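Local atomic coordinates of galactan 1,3-beta-galactosidase (Phanerochaete chrysosporium, PDB entry 7BYS), a protein that probably hydrolyses beta-1,3-galactan from its chain end as a family 43 exo-galactosidase, and carries a calcium-containing carbohydrate-binding module. Residues I86-N91 / A169-V174; E93-F98 / V112-T117. One frame throughout, in Å; residues are numbered along the deposited sequence.

Contact 1. Residues I86-N91 / A169-V174; sequences IFNQKN and ANYYNV. With NAG (2-acetamido-2-deoxy-beta-D-glucopyranose), chain D.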
ATOM      1  N   ILE A  86      16.777  -0.533  10.083  1.00  8.52           N
ATOM      2  CA  ILE A  86      18.006  -0.931   9.406  1.00  9.61           C
ATOM      3  C   ILE A  86      18.994  -1.490  10.425  1.00  8.98           C
ATOM      4  O   ILE A  86      18.957  -1.147  11.612  1.00 10.04           O
ATOM      5  CB  ILE A  86      18.640   0.214   8.582  1.00  9.94           C
ATOM      6  CG1 ILE A  86      18.932   1.428   9.459  1.00 10.23           C
ATOM      7  CG2 ILE A  86      17.754   0.588   7.388  1.00 10.91           C
ATOM      8  CD1 ILE A  86      19.664   2.530   8.711  1.00 12.21           C
ATOM      9  N   PHE A  87      19.890  -2.355   9.956  1.00  9.74           N
ATOM     10  CA  PHE A  87      20.883  -2.983  10.822  1.00  9.22           C
ATOM     11  C   PHE A  87      22.193  -2.213  10.753  1.00  8.95           C
ATOM     12  O   PHE A  87      22.715  -1.955   9.661  1.00 10.43           O
ATOM     13  CB  PHE A  87      21.115  -4.436  10.417  1.00 11.13           C
ATOM     14  CG  PHE A  87      22.128  -5.155  11.274  1.00 10.40           C
ATOM     15  CD1 PHE A  87      21.850  -5.456  12.601  1.00 11.91           C
ATOM     16  CD2 PHE A  87      23.356  -5.527  10.748  1.00 12.73           C
ATOM     17  CE1 PHE A  87      22.785  -6.132  13.389  1.00 11.08           C
ATOM     18  CE2 PHE A  87      24.290  -6.198  11.531  1.00 15.01           C
ATOM     19  CZ  PHE A  87      23.997  -6.502  12.843  1.00 12.74           C
ATOM     20  N   ASN A  88      22.712  -1.859  11.919  1.00 10.07           N
ATOM     21  CA  ASN A  88      23.997  -1.183  12.041  1.00 10.71           C
ATOM     22  C   ASN A  88      25.082  -2.226  12.310  1.00 11.56           C
ATOM     23  O   ASN A  88      25.123  -2.829  13.392  1.00 11.70           O
ATOM     24  CB  ASN A  88      23.941  -0.154  13.161  1.00 10.13           C
ATOM     25  CG  ASN A  88      25.179   0.712  13.201  1.00 12.23           C
ATOM     26  OD1 ASN A  88      26.242   0.257  13.610  1.00 14.00           O
ATOM     27  ND2 ASN A  88      25.056   1.951  12.756  1.00 11.10           N
ATOM     28  N   GLN A  89      25.940  -2.447  11.315  1.00 12.32           N
ATOM     29  CA  GLN A  89      26.998  -3.451  11.426  1.00 13.39           C
ATOM     30  C   GLN A  89      28.046  -3.067  12.462  1.00 16.56           C
ATOM     31  O   GLN A  89      28.541  -3.930  13.197  1.00 16.55           O
ATOM     32  CB  GLN A  89      27.653  -3.673  10.062  1.00 16.80           C
ATOM     33  CG  GLN A  89      26.742  -4.398   9.086  1.00 20.55           C
ATOM     34  CD  GLN A  89      27.444  -4.855   7.816  1.00 35.96           C
ATOM     35  OE1 GLN A  89      26.804  -5.365   6.894  1.00 39.08           O
ATOM     36  NE2 GLN A  89      28.758  -4.676   7.762  1.00 32.43           N
ATOM     37  N   LYS A  90      28.415  -1.786  12.523  1.00 15.28           N
ATOM     38  CA  LYS A  90      29.438  -1.354  13.473  1.00 14.49           C
ATOM     39  C   LYS A  90      29.056  -1.710  14.905  1.00 15.76           C
ATOM     40  O   LYS A  90      29.907  -2.145  15.694  1.00 16.28           O
ATOM     41  CB  LYS A  90      29.668   0.157  13.338  1.00 16.19           C
ATOM     42  CG  LYS A  90      30.650   0.736  14.353  1.00 20.90           C
ATOM     43  CD  LYS A  90      30.874   2.232  14.137  1.00 23.31           C
ATOM     44  CE  LYS A  90      29.767   3.077  14.755  1.00 15.67           C
ATOM     45  NZ  LYS A  90      29.771   3.093  16.243  1.00 20.52           N
ATOM     46  N   ASN A  91      27.780  -1.549  15.263  1.00 12.90           N
ATOM     47  CA  ASN A  91      27.313  -1.755  16.627  1.00 12.70           C
ATOM     48  C   ASN A  91      26.562  -3.068  16.808  1.00 12.95           C
ATOM     49  O   ASN A  91      26.159  -3.380  17.934  1.00 14.95           O
ATOM     50  CB  ASN A  91      26.405  -0.596  17.052  1.00 12.61           C
ATOM     51  CG  ASN A  91      27.109   0.741  16.997  1.00 18.15           C
ATOM     52  OD1 ASN A  91      28.327   0.821  17.159  1.00 18.00           O
ATOM     53  ND2 ASN A  91      26.346   1.803  16.777  1.00 14.59           N
ATOM     54  N   ALA A 169      27.129   7.625  12.169  1.00 12.11           N
ATOM     55  CA  ALA A 169      27.566   6.242  12.031  1.00 10.85           C
ATOM     56  C   ALA A 169      26.855   5.289  12.982  1.00 11.55           C
ATOM     57  O   ALA A 169      26.967   4.076  12.792  1.00 12.61           O
ATOM     58  CB  ALA A 169      29.088   6.145  12.210  1.00 16.53           C
ATOM     59  N   ASN A 170      26.167   5.800  14.009  1.00 12.01           N
ATOM     60  CA  ASN A 170      25.340   4.966  14.869  1.00 11.55           C
ATOM     61  C   ASN A 170      23.916   4.840  14.362  1.00 12.24           C
ATOM     62  O   ASN A 170      23.146   4.046  14.916  1.00 11.59           O
ATOM     63  CB  ASN A 170      25.294   5.545  16.282  1.00 11.43           C
ATOM     64  CG  ASN A 170      26.640   5.515  16.963  1.00 12.97           C
ATOM     65  OD1 ASN A 170      27.392   4.546  16.843  1.00 16.33           O
ATOM     66  ND2 ASN A 170      26.958   6.589  17.674  1.00 17.08           N
ATOM     67  N   TYR A 171      23.552   5.607  13.334  1.00 10.09           N
ATOM     68  CA  TYR A 171      22.154   5.734  12.904  1.00  9.44           C
ATOM     69  C   TYR A 171      21.267   6.336  14.003  1.00 11.21           C
ATOM     70  O   TYR A 171      20.068   6.050  14.075  1.00 11.72           O
ATOM     71  CB  TYR A 171      21.550   4.409  12.408  1.00  9.67           C
ATOM     72  CG  TYR A 171      22.289   3.654  11.319  1.00  8.46           C
ATOM     73  CD1 TYR A 171      23.171   4.283  10.444  1.00 10.10           C
ATOM     74  CD2 TYR A 171      22.056   2.289  11.146  1.00  7.98           C
ATOM     75  CE1 TYR A 171      23.813   3.558   9.427  1.00 11.07           C
ATOM     76  CE2 TYR A 171      22.684   1.564  10.137  1.00 10.10           C
ATOM     77  CZ  TYR A 171      23.566   2.198   9.282  1.00  9.33           C
ATOM     78  OH  TYR A 171      24.180   1.482   8.271  1.00 11.52           O
ATOM     79  N   TYR A 172      21.832   7.161  14.885  1.00 10.98           N
ATOM     80  CA  TYR A 172      21.079   7.710  16.012  1.00 10.38           C
ATOM     81  C   TYR A 172      20.611   9.136  15.780  1.00 13.68           C
ATOM     82  O   TYR A 172      19.712   9.599  16.492  1.00 14.75           O
ATOM     83  CB  TYR A 172      21.929   7.731  17.292  1.00 14.72           C
ATOM     84  CG  TYR A 172      22.237   6.389  17.914  1.00 12.71           C
ATOM     85  CD1 TYR A 172      21.657   5.209  17.451  1.00 13.10           C
ATOM     86  CD2 TYR A 172      23.116   6.312  18.989  1.00 16.29           C
ATOM     87  CE1 TYR A 172      21.956   3.984  18.044  1.00 16.66           C
ATOM     88  CE2 TYR A 172      23.427   5.105  19.580  1.00 18.12           C
ATOM     89  CZ  TYR A 172      22.844   3.944  19.116  1.00 18.68           C
ATOM     90  OH  TYR A 172      23.170   2.744  19.725  1.00 18.86           O
ATOM     91  N   ASN A 173      21.202   9.840  14.820  1.00 13.29           N
ATOM     92  CA  ASN A 173      20.970  11.265  14.680  1.00 14.05           C
ATOM     93  C   ASN A 173      21.312  11.670  13.253  1.00 11.69           C
ATOM     94  O   ASN A 173      22.064  10.986  12.555  1.00 12.45           O
ATOM     95  CB  ASN A 173      21.805  12.032  15.716  1.00 15.33           C
ATOM     96  CG  ASN A 173      21.528  13.512  15.720  1.00 21.37           C
ATOM     97  OD1 ASN A 173      20.423  13.958  15.401  1.00 18.95           O
ATOM     98  ND2 ASN A 173      22.546  14.291  16.083  1.00 28.93           N
ATOM     99  N   VAL A 174      20.752  12.800  12.830  1.00 13.71           N
ATOM    100  CA  VAL A 174      21.014  13.360  11.509  1.00 15.43           C
ATOM    101  C   VAL A 174      22.212  14.296  11.609  1.00 15.80           C
ATOM    102  O   VAL A 174      22.241  15.179  12.477  1.00 24.20           O
ATOM    103  CB  VAL A 174      19.775  14.109  10.998  1.00 21.09           C
ATOM    104  CG1 VAL A 174      20.105  14.852   9.729  1.00 25.65           C
ATOM    105  CG2 VAL A 174      18.605  13.149  10.803  1.00 23.30           C
TER
HETATM  106  C1  NAG D 501      22.461  15.728  16.133  1.00 30.35           C
HETATM  107  C2  NAG D 501      22.799  16.296  17.509  1.00 36.58           C
HETATM  108  C3  NAG D 501      22.746  17.785  17.538  1.00 33.82           C
HETATM  109  C4  NAG D 501      23.555  18.397  16.430  1.00 35.77           C
HETATM  110  C5  NAG D 501      23.119  17.816  15.082  1.00 34.98           C
HETATM  111  C6  NAG D 501      23.881  18.434  13.947  1.00 33.68           C
HETATM  112  C7  NAG D 501      20.409  15.807  18.481  1.00 41.35           C
HETATM  113  C8  NAG D 501      19.582  15.131  19.581  1.00 40.59           C
HETATM  114  N2  NAG D 501      21.872  15.689  18.529  1.00 37.49           N
HETATM  115  O3  NAG D 501      23.249  18.259  18.819  1.00 40.68           O
HETATM  116  O4  NAG D 501      23.379  19.816  16.431  1.00 37.73           O
HETATM  117  O5  NAG D 501      23.325  16.360  15.080  1.00 28.38           O
HETATM  118  O6  NAG D 501      25.129  17.805  13.823  1.00 34.78           O
HETATM  119  O7  NAG D 501      19.850  16.414  17.620  1.00 41.49           O
HETATM  120  O   HOH W   1      25.816  -0.797   8.964  1.00 15.77           O
HETATM  121  O   HOH W   2      23.593   1.527  16.033  1.00 12.77           O
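The end of strand 79-88 and the turn that follows it face the loop between strands 161-167 and 174-181 with no backbone hydrogen bond between them, the closest CA atoms being those of Asn88 and Asn170 at 6.9 Å. Two successive four-stranded antiparallel sheets, blades of the five-bladed beta-propeller of family 43, are joined here through side chains. The ring of Tyr171 stands between two residues of strand 79-88. Over one face, displaced toward the rim, lies Ile86 CD1 in a CH-pi contact, 3.6 Å from the ring centroid; over the centre of the opposite face lies Asn88 ND2, the amide plane turned 70° from the ring. Asn88 CG is anti to its backbone N (chi1 -172°), which sends ND2 across to Ala169 O at 2.9 Å in a nearly straight bond, the donor standing above the carbonyl plane. Its other end, OD1, accepts from Asn91 N, an Asx motif that ties the amide to the turn. Tyr171 OH bonds to Gln148 O and Gln142 NE2, and a water bridges it to Gln89 N. Farther out, the side chain of Lys90 bends at chi3 and chi4, so that NZ meets both Asn91 OD1 and Asn170 OD1. The glycan lies beyond the meeting surface, on Asn173 ND2. Asn170 OD1 is gripped twice: Lys90 NZ arrives in its carbonyl plane at 2.9 Å, while Asn91 ND2 comes from above that plane, also at 2.9 Å, with an N-H...O angle of 173°.

Contact 2. Residues E93-F98 / V112-T117; sequences EYVMWF and VATAKT
Strands 93-98 and 112-115 run antiparallel at 157°, their axes 4.7 Å apart at closest approach. The register is fixed by two hydrogen-bonded pairs, Tyr94 with Ala115 and Met96 with Ala113; within them Tyr94 N to Ala115 O and Met96 N to Ala113 O each measure 2.8 Å. Glu93 can be followed outward from CB. CG is anti to the backbone N (chi1 -172°) and passes Ala115 O at 3.6 Å; CD then reaches the flank of Thr114, 3.7 Å from its CB. At the tip the carboxylate divides its work: OE1 bonds to Tyr172 OH, whereas OE2 accepts from a water 2.7 Å away that also hydrogen-bonds Thr114 OG1. Val95, Trp97, Val112 and Thr114 share this face of the sheet. There Val112 uses both branches: CG1 touches Val95 CG1, and CG2 sits over the centre of the Trp97 six-membered ring, 3.8 Å from its centroid and 13° off the normal, a CH-pi contact. Trp97 NE1 bonds to Tyr171 O. On the other face, Tyr94 turns its ring edge to Lys116 O, with CE2 3.6 Å from that oxygen, and its ring also meets Phe87. Backbone bonds from Val95 to Ile86 and from Val112 to Lys125 continue the sheet on both sides, making this antiparallel pair the central hairpin of a four-stranded blade, the repeating unit of the GH43 beta-propeller.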
ATOM      1  N   GLU A  93      23.516  -3.704  15.874  1.00 11.34           N
ATOM      2  CA  GLU A  93      22.297  -3.199  16.478  1.00 12.42           C
ATOM      3  C   GLU A  93      21.284  -2.876  15.391  1.00 11.52           C
ATOM      4  O   GLU A  93      21.635  -2.311  14.349  1.00 10.24           O
ATOM      5  CB  GLU A  93      22.611  -1.916  17.248  1.00 12.93           C
ATOM      6  CG  GLU A  93      21.469  -1.384  18.069  1.00 16.14           C
ATOM      7  CD  GLU A  93      21.896  -0.247  18.964  1.00 16.70           C
ATOM      8  OE1 GLU A  93      22.329   0.805  18.429  1.00 17.75           O
ATOM      9  OE2 GLU A  93      21.812  -0.401  20.203  1.00 19.72           O
ATOM     10  N   TYR A  94      20.027  -3.240  15.641  1.00 10.05           N
ATOM     11  CA  TYR A  94      18.917  -2.834  14.790  1.00 10.50           C
ATOM     12  C   TYR A  94      18.392  -1.495  15.276  1.00  9.70           C
ATOM     13  O   TYR A  94      18.191  -1.295  16.477  1.00 11.04           O
ATOM     14  CB  TYR A  94      17.808  -3.889  14.815  1.00 10.40           C
ATOM     15  CG  TYR A  94      18.283  -5.199  14.244  1.00 10.31           C
ATOM     16  CD1 TYR A  94      18.177  -5.472  12.889  1.00 12.11           C
ATOM     17  CD2 TYR A  94      18.892  -6.150  15.059  1.00 11.80           C
ATOM     18  CE1 TYR A  94      18.649  -6.653  12.360  1.00 14.25           C
ATOM     19  CE2 TYR A  94      19.353  -7.320  14.543  1.00 13.09           C
ATOM     20  CZ  TYR A  94      19.233  -7.574  13.199  1.00 13.89           C
ATOM     21  OH  TYR A  94      19.703  -8.764  12.703  1.00 19.69           O
ATOM     22  N   VAL A  95      18.191  -0.571  14.343  1.00  8.98           N
ATOM     23  CA  VAL A  95      17.778   0.784  14.676  1.00  8.68           C
ATOM     24  C   VAL A  95      16.486   1.073  13.939  1.00  7.55           C
ATOM     25  O   VAL A  95      16.444   1.000  12.701  1.00  8.59           O
ATOM     26  CB  VAL A  95      18.860   1.824  14.346  1.00  8.87           C
ATOM     27  CG1 VAL A  95      18.443   3.172  14.878  1.00  9.36           C
ATOM     28  CG2 VAL A  95      20.213   1.389  14.944  1.00 11.43           C
ATOM     29  N   MET A  96      15.439   1.385  14.702  1.00  8.55           N
ATOM     30  CA  MET A  96      14.132   1.751  14.178  1.00  8.33           C
ATOM     31  C   MET A  96      13.971   3.263  14.221  1.00  9.50           C
ATOM     32  O   MET A  96      14.234   3.888  15.253  1.00  9.53           O
ATOM     33  CB  MET A  96      13.024   1.097  15.006  1.00  9.05           C
ATOM     34  CG  MET A  96      11.619   1.444  14.530  1.00  9.73           C
ATOM     35  SD  MET A  96      10.359   0.844  15.690  1.00 11.23           S
ATOM     36  CE  MET A  96      10.590  -0.937  15.586  1.00 14.43           C
ATOM     37  N   TRP A  97      13.530   3.850  13.108  1.00  7.65           N
ATOM     38  CA  TRP A  97      13.091   5.241  13.074  1.00  8.49           C
ATOM     39  C   TRP A  97      11.602   5.287  12.750  1.00  8.27           C
ATOM     40  O   TRP A  97      11.056   4.383  12.101  1.00  8.72           O
ATOM     41  CB  TRP A  97      13.852   6.053  12.011  1.00  9.57           C
ATOM     42  CG  TRP A  97      15.276   6.339  12.372  1.00  8.35           C
ATOM     43  CD1 TRP A  97      16.241   5.423  12.662  1.00 10.79           C
ATOM     44  CD2 TRP A  97      15.892   7.629  12.476  1.00  8.61           C
ATOM     45  NE1 TRP A  97      17.424   6.064  12.959  1.00 10.52           N
ATOM     46  CE2 TRP A  97      17.238   7.417  12.838  1.00  8.31           C
ATOM     47  CE3 TRP A  97      15.434   8.943  12.311  1.00 12.16           C
ATOM     48  CZ2 TRP A  97      18.135   8.477  13.045  1.00 10.36           C
ATOM     49  CZ3 TRP A  97      16.328   9.996  12.510  1.00 10.68           C
ATOM     50  CH2 TRP A  97      17.662   9.753  12.869  1.00 11.68           C
ATOM     51  N   PHE A  98      10.933   6.331  13.229  1.00  7.61           N
ATOM     52  CA  PHE A  98       9.517   6.493  12.937  1.00  8.47           C
ATOM     53  C   PHE A  98       9.143   7.962  13.034  1.00  9.17           C
ATOM     54  O   PHE A  98       9.853   8.766  13.640  1.00  8.73           O
ATOM     55  CB  PHE A  98       8.637   5.625  13.852  1.00  9.52           C
ATOM     56  CG  PHE A  98       8.893   5.813  15.332  1.00  9.46           C
ATOM     57  CD1 PHE A  98       9.831   5.030  15.994  1.00 10.37           C
ATOM     58  CD2 PHE A  98       8.173   6.748  16.057  1.00  9.93           C
ATOM     59  CE1 PHE A  98      10.045   5.175  17.362  1.00  9.73           C
ATOM     60  CE2 PHE A  98       8.388   6.900  17.431  1.00 11.67           C
ATOM     61  CZ  PHE A  98       9.327   6.119  18.076  1.00 11.69           C
ATOM     62  N   VAL A 112      13.375   7.327  17.655  1.00 10.18           N
ATOM     63  CA  VAL A 112      14.393   6.302  17.448  1.00 10.18           C
ATOM     64  C   VAL A 112      14.266   5.251  18.546  1.00 11.12           C
ATOM     65  O   VAL A 112      14.016   5.583  19.714  1.00 11.80           O
ATOM     66  CB  VAL A 112      15.819   6.888  17.403  1.00 10.56           C
ATOM     67  CG1 VAL A 112      16.844   5.784  17.154  1.00 12.19           C
ATOM     68  CG2 VAL A 112      15.919   7.963  16.325  1.00 10.97           C
ATOM     69  N   ALA A 113      14.412   3.986  18.170  1.00 11.26           N
ATOM     70  CA  ALA A 113      14.442   2.888  19.131  1.00 11.86           C
ATOM     71  C   ALA A 113      15.437   1.850  18.634  1.00 10.26           C
ATOM     72  O   ALA A 113      15.744   1.785  17.438  1.00 11.59           O
ATOM     73  CB  ALA A 113      13.055   2.260  19.356  1.00 10.52           C
ATOM     74  N   THR A 114      15.959   1.035  19.552  1.00 12.67           N
ATOM     75  CA  THR A 114      17.025   0.102  19.200  1.00 12.25           C
ATOM     76  C   THR A 114      16.754  -1.289  19.758  1.00 12.47           C
ATOM     77  O   THR A 114      16.002  -1.466  20.719  1.00 12.61           O
ATOM     78  CB  THR A 114      18.402   0.574  19.706  1.00 14.50           C
ATOM     79  OG1 THR A 114      18.360   0.712  21.130  1.00 15.62           O
ATOM     80  CG2 THR A 114      18.789   1.913  19.096  1.00 14.16           C
ATOM     81  N   ALA A 115      17.392  -2.284  19.148  1.00 10.94           N
ATOM     82  CA  ALA A 115      17.291  -3.644  19.662  1.00 10.19           C
ATOM     83  C   ALA A 115      18.469  -4.468  19.169  1.00 12.59           C
ATOM     84  O   ALA A 115      19.128  -4.117  18.189  1.00 14.00           O
ATOM     85  CB  ALA A 115      15.962  -4.297  19.264  1.00 13.21           C
ATOM     86  N   LYS A 116      18.719  -5.583  19.855  1.00 11.53           N
ATOM     87  CA  LYS A 116      19.771  -6.498  19.437  1.00 12.93           C
ATOM     88  C   LYS A 116      19.273  -7.617  18.529  1.00 17.52           C
ATOM     89  O   LYS A 116      20.095  -8.328  17.936  1.00 15.81           O
ATOM     90  CB  LYS A 116      20.496  -7.090  20.652  1.00 18.61           C
ATOM     91  CG  LYS A 116      21.084  -6.046  21.573  1.00 19.74           C
ATOM     92  CD  LYS A 116      22.131  -5.203  20.866  1.00 24.81           C
ATOM     93  CE  LYS A 116      23.364  -6.019  20.532  1.00 25.17           C
ATOM     94  NZ  LYS A 116      24.493  -5.141  20.105  1.00 24.76           N
ATOM     95  N   THR A 117      17.965  -7.783  18.386  1.00 13.58           N
ATOM     96  CA  THR A 117      17.381  -8.771  17.494  1.00 15.28           C
ATOM     97  C   THR A 117      16.380  -8.055  16.604  1.00 12.30           C
ATOM     98  O   THR A 117      15.871  -6.992  16.971  1.00 14.01           O
ATOM     99  CB  THR A 117      16.680  -9.887  18.282  1.00 17.28           C
ATOM    100  OG1 THR A 117      15.624  -9.326  19.070  1.00 19.66           O
ATOM    101  CG2 THR A 117      17.680 -10.584  19.206  1.00 20.11           C
TER
HETATM  102  O   HOH W   3      20.761   1.374  21.992  1.00 29.32           O

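Contacts 1 and 2 have centres 9 Å apart and share a sheet, since strand 79-88 of contact 1 lies beside strand 93-101 of contact 2; Asn88 N to Glu93 O, at 2.7 Å, is a probable hydrogen bond in that pairing. Contact 2 holds the sheet together internally, whereas contact 1 joins its margin to the next sheet. Tyr172 OH and Glu93 OE1, 2.5 Å apart, link the two directly, and Tyr171 O packs against Val95 CG1 at 3.4 Å. Contact 1 lies away from the galactose site. In contact 2, the side chain of Phe98 comes within about 6 Å of those of Glu81 and Arg82, which bind galactose when it is present.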